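Local coordinates for protein Xaa-Pro Dipeptidase (PDB 2QS8) that probably hydrolyses dipeptides as a metal-dependent carboxypeptidase of the amidohydrolase superfamily, with methionine and a magnesium ion bound in its active site, at residues 285-288 against 293-296; 73-78 against 96-101. All blocks are in the same frame, centred on the assembly; numbering follows the deposited sequence.

Interaction 1 (285-288 against 293-296); sequences AEKS and FFPE
Where helix 278-287 runs out into the loop leading to helix 299-319, in the amidohydrolase barrel, Lys287 is received by two consecutive aromatic residues, Phe293 and Phe294. The contact is made chiefly by the lysine methylenes and the two rings. CB of Lys287 stands over one face of Phe293 in a CH-pi contact, 3.9 Å from the ring centroid and 26° off the normal. The same CB reaches Phe294 obliquely, 3.4 Å from its CE2. Further along the chain, CG of Lys287 continues across the Phe293 ring, and its CD comes to 3.6 Å from Phe293 CZ. The first torsion (chi1 -59°) sets CG beside the backbone N, anti to the carbonyl carbon, and a second bend at chi2 (-60°) lays the chain over the phenyl face while the amine leads away, to a long 3.9 Å salt bridge between Lys287 NZ and Glu286 OE2. The two rings also fit one another: CD2 of Phe293 sits over the centre of one face of Phe294, 3.6 Å above its plane. At the edge of Phe294, CE2 lies 3.5 Å from Ser288 N. Ala302 of helix 299-319 and Leu202, a residue of the methionine pocket, also touch Phe294, whose side chain is about 8 Å from the bound methionine. The result is CH-pi packing of an aliphatic side-chain stem on a phenyl face, at the point where helix 278-287 passes into a loop beside the active site of this TIM-barrel amidohydrolase.

Interaction 2 (73-78 against 96-101); sequences GQEYQS and TQHAYV
Gly73 and His98 bring their backbones to 6.7 Å between CA atoms, the nearest approach of the irregular segment 73-78 to the helical segment 96-101. His98 spans this gap with its imidazole: the backbone N of Gly73 donates to His98 ND1 at 2.9 Å, with an N-H...N angle of 158°. The donor lies nearly in the ring plane, so it meets ND1 at the edge of the imidazole. If the ring is neutral, this suggests that its proton sits on NE2, and the bond helps fix the rotation of the ring. With chi1 at -66°, CG of His98 is anti to its carbonyl carbon and the imidazole projects from the helix to the loop. Gly73 has a positive phi, a backbone shape at which a CB would jam against the preceding carbonyl oxygen. Next along the loop, the backbone N of Gln74 comes to the same ring's edge, 3.5 Å from His98 CE1. Glu75 arrives from another direction, obliquely to the ring: its CG and CD each lie 3.6 Å from His98 NE2, and the carboxylate plane is turned 27° from the imidazole plane. Glu75 OE1 is 3.9 Å from His98 NE2; the carboxylate's strongest polar partner is His334, whose backbone N bonds to Glu75 OE2. The ring of His334 stacks on that of His98, and His334 NE2 bonds to Gln74 O, so one residue braces both members of the contact. The loop follows strand 69-70, which begins at the magnesium ligand His69, and precedes helix 88-104, which carries His98 and packs through Thr96 and Ala99 on Leu123 of helix 119-128.

Interaction 2 comes first in the chain and is complete well before interaction 1 begins; their centres lie 19 Å apart within the same amidohydrolase domain. They share no helix: interaction 2 joins the loop after strand 69-70 to helix 88-104, while interaction 1 joins the end of helix 278-287 to the loop that leads to helix 299-319. The far end of segment 73-78 nevertheless meets segment 293-296 directly, with Phe294 CD1 3.5 Å from Tyr76 CE2 and Phe293 CD1 3.4 Å from Ser78 CB. Two loops distant in sequence thus pack against each other near the bound methionine and magnesium ion, linking early and late portions of the barrel around the active site.

Interaction 1 (285-288 against 293-296)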
loop_
_atom_site.group_PDB
_atom_site.type_symbol
_atom_site.label_atom_id
_atom_site.label_comp_id
_atom_site.label_asym_id
_atom_site.label_seq_id
_atom_site.Cartn_x
_atom_site.Cartn_y
_atom_site.Cartn_z
ATOM N N ALA A 285 3.950 -18.716 -35.260
ATOM C CA ALA A 285 3.144 -18.614 -36.466
ATOM C C ALA A 285 2.855 -19.986 -37.058
ATOM O O ALA A 285 1.722 -20.385 -37.209
ATOM C CB ALA A 285 3.833 -17.728 -37.490
ATOM N N GLU A 286 3.948 -20.694 -37.336
ATOM C CA GLU A 286 3.871 -22.037 -37.893
ATOM C C GLU A 286 3.017 -22.943 -37.015
ATOM O O GLU A 286 2.125 -23.633 -37.508
ATOM C CB GLU A 286 5.278 -22.624 -38.021
ATOM C CG GLU A 286 5.338 -24.004 -38.663
ATOM C CD GLU A 286 6.612 -24.768 -38.302
ATOM O OE1 GLU A 286 7.711 -24.162 -38.348
ATOM O OE2 GLU A 286 6.515 -25.974 -37.976
ATOM N N LYS A 287 3.284 -22.929 -35.712
ATOM C CA LYS A 287 2.555 -23.777 -34.778
ATOM C C LYS A 287 1.087 -23.407 -34.632
ATOM O O LYS A 287 0.269 -24.261 -34.309
ATOM C CB LYS A 287 3.235 -23.765 -33.403
ATOM C CG LYS A 287 4.689 -24.245 -33.422
ATOM C CD LYS A 287 4.799 -25.667 -33.935
ATOM C CE LYS A 287 6.231 -26.162 -33.876
ATOM N NZ LYS A 287 6.359 -27.554 -34.387
ATOM N N SER A 288 0.751 -22.144 -34.882
ATOM C CA SER A 288 -0.630 -21.693 -34.762
ATOM C C SER A 288 -1.545 -22.340 -35.804
ATOM O O SER A 288 -2.769 -22.245 -35.709
ATOM C CB SER A 288 -0.709 -20.172 -34.893
ATOM O OG SER A 288 -0.480 -19.782 -36.231
ATOM N N PHE A 293 -2.433 -27.196 -30.608
ATOM C CA PHE A 293 -1.017 -27.155 -30.275
ATOM C C PHE A 293 -0.927 -26.195 -29.088
ATOM O O PHE A 293 -0.381 -26.536 -28.037
ATOM C CB PHE A 293 -0.183 -26.620 -31.432
ATOM C CG PHE A 293 1.292 -26.611 -31.153
ATOM C CD1 PHE A 293 2.069 -27.726 -31.437
ATOM C CD2 PHE A 293 1.897 -25.503 -30.561
ATOM C CE1 PHE A 293 3.416 -27.737 -31.140
ATOM C CE2 PHE A 293 3.243 -25.508 -30.259
ATOM C CZ PHE A 293 4.007 -26.628 -30.547
ATOM N N PHE A 294 -1.484 -25.001 -29.286
ATOM C CA PHE A 294 -1.529 -23.956 -28.270
ATOM C C PHE A 294 -2.898 -23.997 -27.577
ATOM O O PHE A 294 -3.855 -24.590 -28.083
ATOM C CB PHE A 294 -1.388 -22.560 -28.903
ATOM C CG PHE A 294 -0.034 -22.280 -29.527
ATOM C CD1 PHE A 294 1.114 -22.225 -28.744
ATOM C CD2 PHE A 294 0.077 -22.030 -30.896
ATOM C CE1 PHE A 294 2.353 -21.923 -29.316
ATOM C CE2 PHE A 294 1.312 -21.730 -31.476
ATOM C CZ PHE A 294 2.449 -21.675 -30.689
ATOM N N PRO A 295 -2.998 -23.393 -26.386
ATOM C CA PRO A 295 -4.293 -23.388 -25.703
ATOM C C PRO A 295 -5.179 -22.520 -26.604
ATOM O O PRO A 295 -4.663 -21.692 -27.359
ATOM C CB PRO A 295 -3.975 -22.714 -24.374
ATOM C CG PRO A 295 -2.560 -23.164 -24.114
ATOM C CD PRO A 295 -1.910 -23.010 -25.467
ATOM N N GLU A 296 -6.492 -22.701 -26.537
ATOM C CA GLU A 296 -7.394 -21.925 -27.377
ATOM C C GLU A 296 -7.283 -20.412 -27.198
ATOM O O GLU A 296 -7.461 -19.655 -28.151
ATOM C CB GLU A 296 -8.849 -22.360 -27.145
ATOM C CG GLU A 296 -9.168 -23.767 -27.636
ATOM C CD GLU A 296 -8.647 -24.038 -29.046
ATOM O OE1 GLU A 296 -8.980 -23.264 -29.969
ATOM O OE2 GLU A 296 -7.902 -25.027 -29.229
#

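Interaction 2 (73-78 against 96-101)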
loop_
_atom_site.group_PDB
_atom_site.type_symbol
_atom_site.label_atom_id
_atom_site.label_comp_id
_atom_site.label_asym_id
_atom_site.label_seq_id
_atom_site.Cartn_x
_atom_site.Cartn_y
_atom_site.Cartn_z
ATOM N N GLY A 73 15.870 -23.868 -19.150
ATOM C CA GLY A 73 14.987 -24.467 -18.169
ATOM C C GLY A 73 13.611 -24.781 -18.718
ATOM O O GLY A 73 12.807 -25.434 -18.061
ATOM N N GLN A 74 13.333 -24.305 -19.925
ATOM C CA GLN A 74 12.049 -24.569 -20.550
ATOM C C GLN A 74 12.173 -24.633 -22.066
ATOM O O GLN A 74 13.122 -24.098 -22.646
ATOM C CB GLN A 74 11.039 -23.490 -20.151
ATOM C CG GLN A 74 11.275 -22.140 -20.794
ATOM C CD GLN A 74 10.544 -21.016 -20.078
ATOM O OE1 GLN A 74 10.962 -20.565 -19.011
ATOM N NE2 GLN A 74 9.439 -20.561 -20.661
ATOM N N GLU A 75 11.222 -25.327 -22.682
ATOM C CA GLU A 75 11.112 -25.479 -24.136
ATOM C C GLU A 75 9.634 -25.709 -24.384
ATOM O O GLU A 75 9.083 -26.721 -23.950
ATOM C CB GLU A 75 11.901 -26.677 -24.648
ATOM C CG GLU A 75 13.396 -26.534 -24.488
ATOM C CD GLU A 75 14.171 -27.519 -25.341
ATOM O OE1 GLU A 75 13.812 -28.717 -25.326
ATOM O OE2 GLU A 75 15.136 -27.088 -26.011
ATOM N N TYR A 76 8.994 -24.779 -25.077
ATOM C CA TYR A 76 7.563 -24.886 -25.326
ATOM C C TYR A 76 7.138 -26.182 -26.015
ATOM O O TYR A 76 7.651 -26.528 -27.078
ATOM C CB TYR A 76 7.055 -23.701 -26.158
ATOM C CG TYR A 76 5.581 -23.483 -25.957
ATOM C CD1 TYR A 76 5.108 -22.866 -24.800
ATOM C CD2 TYR A 76 4.648 -24.007 -26.852
ATOM C CE1 TYR A 76 3.752 -22.786 -24.527
ATOM C CE2 TYR A 76 3.282 -23.933 -26.591
ATOM C CZ TYR A 76 2.841 -23.325 -25.420
ATOM O OH TYR A 76 1.494 -23.282 -25.116
ATOM N N GLN A 77 6.200 -26.886 -25.395
ATOM C CA GLN A 77 5.677 -28.133 -25.940
ATOM C C GLN A 77 4.173 -28.000 -26.116
ATOM O O GLN A 77 3.511 -27.279 -25.363
ATOM C CB GLN A 77 5.969 -29.303 -24.995
ATOM C CG GLN A 77 7.433 -29.696 -24.901
ATOM C CD GLN A 77 7.676 -30.817 -23.916
ATOM O OE1 GLN A 77 7.470 -30.655 -22.713
ATOM N NE2 GLN A 77 8.113 -31.965 -24.420
ATOM N N SER A 78 3.637 -28.697 -27.110
ATOM C CA SER A 78 2.206 -28.695 -27.379
ATOM C C SER A 78 1.447 -29.232 -26.158
ATOM O O SER A 78 2.043 -29.846 -25.262
ATOM C CB SER A 78 1.905 -29.602 -28.573
ATOM O OG SER A 78 2.227 -30.949 -28.265
ATOM N N THR A 96 20.658 -27.045 -17.149
ATOM C CA THR A 96 22.068 -27.384 -17.324
ATOM C C THR A 96 22.317 -27.829 -18.764
ATOM O O THR A 96 23.285 -27.393 -19.372
ATOM C CB THR A 96 22.546 -28.504 -16.358
ATOM O OG1 THR A 96 21.860 -29.725 -16.643
ATOM C CG2 THR A 96 22.303 -28.090 -14.904
ATOM N N GLN A 97 21.430 -28.673 -19.304
ATOM C CA GLN A 97 21.562 -29.168 -20.683
ATOM C C GLN A 97 21.289 -28.079 -21.726
ATOM O O GLN A 97 21.981 -27.986 -22.733
ATOM C CB GLN A 97 20.615 -30.351 -20.930
ATOM C CG GLN A 97 20.801 -31.473 -19.924
ATOM C CD GLN A 97 22.260 -31.905 -19.808
ATOM O OE1 GLN A 97 22.828 -32.460 -20.752
ATOM N NE2 GLN A 97 22.874 -31.641 -18.651
ATOM N N HIS A 98 20.272 -27.266 -21.471
ATOM C CA HIS A 98 19.923 -26.196 -22.380
ATOM C C HIS A 98 21.097 -25.236 -22.525
ATOM O O HIS A 98 21.409 -24.790 -23.628
ATOM C CB HIS A 98 18.703 -25.440 -21.863
ATOM C CG HIS A 98 17.450 -26.261 -21.845
ATOM N ND1 HIS A 98 16.332 -25.888 -21.123
ATOM C CD2 HIS A 98 17.121 -27.398 -22.491
ATOM C CE1 HIS A 98 15.370 -26.768 -21.332
ATOM N NE2 HIS A 98 15.817 -27.695 -22.156
ATOM N N ALA A 99 21.745 -24.929 -21.410
ATOM C CA ALA A 99 22.866 -24.006 -21.418
ATOM C C ALA A 99 24.056 -24.598 -22.146
ATOM O O ALA A 99 24.710 -23.926 -22.933
ATOM C CB ALA A 99 23.262 -23.650 -19.992
ATOM N N TYR A 100 24.339 -25.864 -21.877
ATOM C CA TYR A 100 25.466 -26.509 -22.511
ATOM C C TYR A 100 25.346 -26.596 -24.040
ATOM O O TYR A 100 26.314 -26.303 -24.751
ATOM C CB TYR A 100 25.686 -27.902 -21.933
ATOM C CG TYR A 100 26.933 -28.530 -22.472
ATOM C CD1 TYR A 100 28.184 -27.970 -22.205
ATOM C CD2 TYR A 100 26.869 -29.634 -23.321
ATOM C CE1 TYR A 100 29.343 -28.493 -22.777
ATOM C CE2 TYR A 100 28.020 -30.164 -23.901
ATOM C CZ TYR A 100 29.251 -29.589 -23.626
ATOM O OH TYR A 100 30.388 -30.109 -24.195
ATOM N N VAL A 101 24.182 -26.991 -24.552
ATOM C CA VAL A 101 24.028 -27.088 -25.996
ATOM C C VAL A 101 24.098 -25.714 -26.664
ATOM O O VAL A 101 24.523 -25.596 -27.814
ATOM C CB VAL A 101 22.686 -27.773 -26.406
ATOM C CG1 VAL A 101 22.593 -29.160 -25.783
ATOM C CG2 VAL A 101 21.503 -26.911 -25.996
#